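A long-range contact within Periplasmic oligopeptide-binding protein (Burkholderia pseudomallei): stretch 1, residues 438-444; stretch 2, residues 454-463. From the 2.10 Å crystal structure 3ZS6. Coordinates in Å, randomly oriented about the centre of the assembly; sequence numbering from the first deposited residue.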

ATOM      1  N   SER A 438     -17.443  15.312  -3.480  1.00 25.41           N
ATOM      2  CA  SER A 438     -18.891  15.256  -3.282  1.00 29.55           C
ATOM      3  C   SER A 438     -19.497  14.117  -4.093  1.00 24.72           C
ATOM      4  O   SER A 438     -20.440  13.469  -3.649  1.00 29.92           O
ATOM      5  CB  SER A 438     -19.565  16.596  -3.617  1.00 32.43           C
ATOM      6  OG  SER A 438     -19.966  16.652  -4.972  1.00 37.30           O
ATOM      7  N   LEU A 439     -18.947  13.871  -5.278  1.00 20.14           N
ATOM      8  CA  LEU A 439     -19.377  12.739  -6.089  1.00 24.24           C
ATOM      9  C   LEU A 439     -19.130  11.416  -5.361  1.00 30.24           C
ATOM     10  O   LEU A 439     -19.954  10.500  -5.420  1.00 28.53           O
ATOM     11  CB  LEU A 439     -18.680  12.742  -7.454  1.00 24.01           C
ATOM     12  CG  LEU A 439     -19.170  13.780  -8.472  1.00 32.43           C
ATOM     13  CD1 LEU A 439     -18.347  13.720  -9.749  1.00 33.70           C
ATOM     14  CD2 LEU A 439     -20.655  13.597  -8.787  1.00 30.77           C
ATOM     15  N   VAL A 440     -17.996  11.312  -4.673  1.00 29.76           N
ATOM     16  CA  VAL A 440     -17.690  10.094  -3.921  1.00 23.42           C
ATOM     17  C   VAL A 440     -18.668   9.897  -2.760  1.00 29.27           C
ATOM     18  O   VAL A 440     -19.190   8.801  -2.554  1.00 29.96           O
ATOM     19  CB  VAL A 440     -16.261  10.108  -3.369  1.00 20.29           C
ATOM     20  CG1 VAL A 440     -16.077   8.974  -2.347  1.00 20.54           C
ATOM     21  CG2 VAL A 440     -15.248  10.000  -4.510  1.00 22.54           C
ATOM     22  N   ALA A 441     -18.904  10.962  -2.001  1.00 29.89           N
ATOM     23  CA  ALA A 441     -19.818  10.903  -0.867  1.00 31.29           C
ATOM     24  C   ALA A 441     -21.212  10.494  -1.335  1.00 33.26           C
ATOM     25  O   ALA A 441     -21.904   9.715  -0.671  1.00 36.54           O
ATOM     26  CB  ALA A 441     -19.860  12.247  -0.151  1.00 27.84           C
ATOM     27  N   GLU A 442     -21.611  11.019  -2.489  1.00 26.69           N
ATOM     28  CA  GLU A 442     -22.884  10.662  -3.097  1.00 35.68           C
ATOM     29  C   GLU A 442     -22.916   9.181  -3.476  1.00 42.82           C
ATOM     30  O   GLU A 442     -23.865   8.471  -3.145  1.00 42.97           O
ATOM     31  CB  GLU A 442     -23.151  11.538  -4.324  1.00 34.34           C
ATOM     32  CG  GLU A 442     -24.466  11.240  -5.015  1.00 43.97           C
ATOM     33  CD  GLU A 442     -24.882  12.331  -5.985  1.00 51.37           C
ATOM     34  OE1 GLU A 442     -24.048  12.765  -6.809  1.00 50.76           O
ATOM     35  OE2 GLU A 442     -26.051  12.763  -5.914  1.00 59.76           O
ATOM     36  N   ALA A 443     -21.872   8.719  -4.163  1.00 38.46           N
ATOM     37  CA  ALA A 443     -21.778   7.318  -4.567  1.00 35.86           C
ATOM     38  C   ALA A 443     -21.955   6.386  -3.378  1.00 36.78           C
ATOM     39  O   ALA A 443     -22.534   5.306  -3.503  1.00 44.02           O
ATOM     40  CB  ALA A 443     -20.443   7.048  -5.252  1.00 33.87           C
ATOM     41  N   ASN A 444     -21.453   6.802  -2.221  1.00 31.42           N
ATOM     42  CA  ASN A 444     -21.482   5.945  -1.045  1.00 36.85           C
ATOM     43  C   ASN A 444     -22.825   5.974  -0.320  1.00 45.26           C
ATOM     44  O   ASN A 444     -23.016   5.286   0.682  1.00 45.71           O
ATOM     45  CB  ASN A 444     -20.323   6.278  -0.102  1.00 30.46           C
ATOM     46  CG  ASN A 444     -19.001   5.725  -0.602  1.00 40.55           C
ATOM     47  OD1 ASN A 444     -18.955   4.639  -1.183  1.00 41.70           O
ATOM     48  ND2 ASN A 444     -17.923   6.472  -0.393  1.00 38.74           N
ATOM     49  N   ALA A 454     -21.152   3.755 -11.001  1.00 35.56           N
ATOM     50  CA  ALA A 454     -21.268   4.791 -12.010  1.00 36.75           C
ATOM     51  C   ALA A 454     -20.721   6.108 -11.480  1.00 30.84           C
ATOM     52  O   ALA A 454     -19.936   6.781 -12.148  1.00 29.04           O
ATOM     53  CB  ALA A 454     -22.721   4.953 -12.432  1.00 41.53           C
ATOM     54  N   LEU A 455     -21.142   6.467 -10.272  1.00 24.98           N
ATOM     55  CA  LEU A 455     -20.702   7.712  -9.653  1.00 24.64           C
ATOM     56  C   LEU A 455     -19.202   7.697  -9.320  1.00 30.02           C
ATOM     57  O   LEU A 455     -18.520   8.709  -9.475  1.00 29.67           O
ATOM     58  CB  LEU A 455     -21.536   8.016  -8.403  1.00 26.39           C
ATOM     59  CG  LEU A 455     -22.998   8.395  -8.667  1.00 33.73           C
ATOM     60  CD1 LEU A 455     -23.697   8.840  -7.386  1.00 35.34           C
ATOM     61  CD2 LEU A 455     -23.081   9.484  -9.721  1.00 36.53           C
ATOM     62  N   LEU A 456     -18.685   6.555  -8.871  1.00 22.60           N
ATOM     63  CA  LEU A 456     -17.259   6.471  -8.562  1.00 22.56           C
ATOM     64  C   LEU A 456     -16.418   6.571  -9.832  1.00 23.28           C
ATOM     65  O   LEU A 456     -15.332   7.151  -9.828  1.00 22.22           O
ATOM     66  CB  LEU A 456     -16.923   5.191  -7.790  1.00 20.72           C
ATOM     67  CG  LEU A 456     -17.491   5.074  -6.375  1.00 23.34           C
ATOM     68  CD1 LEU A 456     -16.962   3.807  -5.700  1.00 22.69           C
ATOM     69  CD2 LEU A 456     -17.161   6.310  -5.544  1.00 18.42           C
ATOM     70  N   THR A 457     -16.930   6.000 -10.918  1.00 23.74           N
ATOM     71  CA  THR A 457     -16.257   6.065 -12.204  1.00 22.72           C
ATOM     72  C   THR A 457     -16.221   7.514 -12.678  1.00 28.39           C
ATOM     73  O   THR A 457     -15.182   8.010 -13.130  1.00 26.88           O
ATOM     74  CB  THR A 457     -16.970   5.194 -13.259  1.00 27.24           C
ATOM     75  OG1 THR A 457     -16.962   3.826 -12.835  1.00 32.42           O
ATOM     76  CG2 THR A 457     -16.276   5.302 -14.605  1.00 24.54           C
ATOM     77  N   GLN A 458     -17.358   8.194 -12.556  1.00 26.77           N
ATOM     78  CA  GLN A 458     -17.445   9.599 -12.934  1.00 30.75           C
ATOM     79  C   GLN A 458     -16.457  10.439 -12.130  1.00 24.15           C
ATOM     80  O   GLN A 458     -15.729  11.251 -12.692  1.00 24.46           O
ATOM     81  CB  GLN A 458     -18.868  10.130 -12.762  1.00 31.11           C
ATOM     82  CG  GLN A 458     -19.005  11.601 -13.118  1.00 34.38           C
ATOM     83  CD  GLN A 458     -20.399  12.139 -12.867  1.00 37.05           C
ATOM     84  OE1 GLN A 458     -21.290  11.415 -12.414  1.00 34.62           O
ATOM     85  NE2 GLN A 458     -20.593  13.423 -13.156  1.00 39.27           N
ATOM     86  N   ALA A 459     -16.420  10.222 -10.817  1.00 21.45           N
ATOM     87  CA  ALA A 459     -15.482  10.928  -9.945  1.00 23.48           C
ATOM     88  C   ALA A 459     -14.010  10.630 -10.273  1.00 24.16           C
ATOM     89  O   ALA A 459     -13.176  11.541 -10.268  1.00 19.65           O
ATOM     90  CB  ALA A 459     -15.772  10.610  -8.484  1.00 25.76           C
ATOM     91  N   HIS A 460     -13.688   9.366 -10.541  1.00 23.92           N
ATOM     92  CA  HIS A 460     -12.313   9.008 -10.894  1.00 25.36           C
ATOM     93  C   HIS A 460     -11.889   9.711 -12.185  1.00 25.11           C
ATOM     94  O   HIS A 460     -10.852  10.379 -12.216  1.00 22.29           O
ATOM     95  CB  HIS A 460     -12.119   7.488 -11.012  1.00 15.84           C
ATOM     96  CG  HIS A 460     -10.721   7.083 -11.388  1.00 15.89           C
ATOM     97  ND1 HIS A 460     -10.442   6.293 -12.484  1.00 19.07           N
ATOM     98  CD2 HIS A 460      -9.524   7.371 -10.821  1.00 16.80           C
ATOM     99  CE1 HIS A 460      -9.135   6.113 -12.577  1.00 23.66           C
ATOM    100  NE2 HIS A 460      -8.554   6.758 -11.580  1.00 15.22           N
ATOM    101  N   ASP A 461     -12.696   9.566 -13.238  1.00 23.67           N
ATOM    102  CA  ASP A 461     -12.443  10.245 -14.512  1.00 24.58           C
ATOM    103  C   ASP A 461     -12.247  11.746 -14.319  1.00 22.97           C
ATOM    104  O   ASP A 461     -11.340  12.348 -14.897  1.00 23.18           O
ATOM    105  CB  ASP A 461     -13.606  10.039 -15.494  1.00 30.22           C
ATOM    106  CG  ASP A 461     -13.749   8.599 -15.962  1.00 31.37           C
ATOM    107  OD1 ASP A 461     -12.831   7.778 -15.729  1.00 27.26           O
ATOM    108  OD2 ASP A 461     -14.789   8.298 -16.587  1.00 34.15           O
ATOM    109  N   LEU A 462     -13.119  12.355 -13.522  1.00 23.71           N
ATOM    110  CA  LEU A 462     -13.049  13.793 -13.293  1.00 20.87           C
ATOM    111  C   LEU A 462     -11.698  14.175 -12.700  1.00 23.29           C
ATOM    112  O   LEU A 462     -11.043  15.117 -13.164  1.00 21.89           O
ATOM    113  CB  LEU A 462     -14.178  14.252 -12.368  1.00 23.85           C
ATOM    114  CG  LEU A 462     -14.291  15.767 -12.178  1.00 24.52           C
ATOM    115  CD1 LEU A 462     -14.460  16.452 -13.528  1.00 22.70           C
ATOM    116  CD2 LEU A 462     -15.446  16.127 -11.234  1.00 22.20           C
ATOM    117  N   ALA A 463     -11.280  13.438 -11.674  1.00 16.82           N
ATOM    118  CA  ALA A 463      -9.978  13.672 -11.056  1.00 13.60           C
ATOM    119  C   ALA A 463      -8.812  13.483 -12.033  1.00 12.16           C
ATOM    120  O   ALA A 463      -7.883  14.286 -12.052  1.00 15.83           O
ATOM    121  CB  ALA A 463      -9.795  12.779  -9.846  1.00 11.74           C
TER

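Two helices, 438-443 and 454-463, pack almost antiparallel, their axes inclined at 168° and only 8.4 Å apart at closest approach. No hydrogen bond crosses between them; the backbone amides from Glu-442 and from Gln-458 onward bond within their own stretches, and the contact, burying 419 Å² in all, rests on apolar packing.

Alanine occupies the places where the backbones are close. Ala-443 points its CB toward the other helix, where it lies 3.5 Å from CB of Leu-455 and 3.4 Å from CD2 of Leu-456. A methyl group fills this narrow place, where the CA atoms of Ala-443 and Leu-455 are 5.2 Å apart. Ala-459, its CA 5.8 Å from CA of Leu-439, does the same from the second helix: its CB sits 3.8 Å from CB of Leu-439.

The leucines supply most of the buried surface. Leu-439, which gives up the most surface here, adopts the m,t rotamer common in helices; its CB meets Ala-459 while its CD1 reaches 4.0 Å from CG of Gln-458 and 4.1 Å from CD2 of Leu-462. Leu-455 and Leu-456 are also m,t, but to different effect. Leu-455 starts toward the partner and places CD1 3.5 Å from CG of Glu-442. Leu-456 leaves its backbone sideways, and its extended chain brings CD2 back to Ala-443. With chi1 t, both methyls of Val-440, CG1 and CG2, lie 4.3 Å from CD2 of Leu-456, and CG2 also lies 4.1 Å from CB of Ala-459, although the CA-to-CB bond of Val-440 points sideways. Leu-462 differs, with chi1 t and chi2 p: its CA-to-CB bond points toward the partner, and this rotamer brings CD2, rather than CD1, near Leu-439.

Glu-442 and Gln-458 suit the exposed margin: both are t at chi1 and chi2, so their methylenes can pack against leucine while their polar ends remain free of any hydrogen bond across the contact.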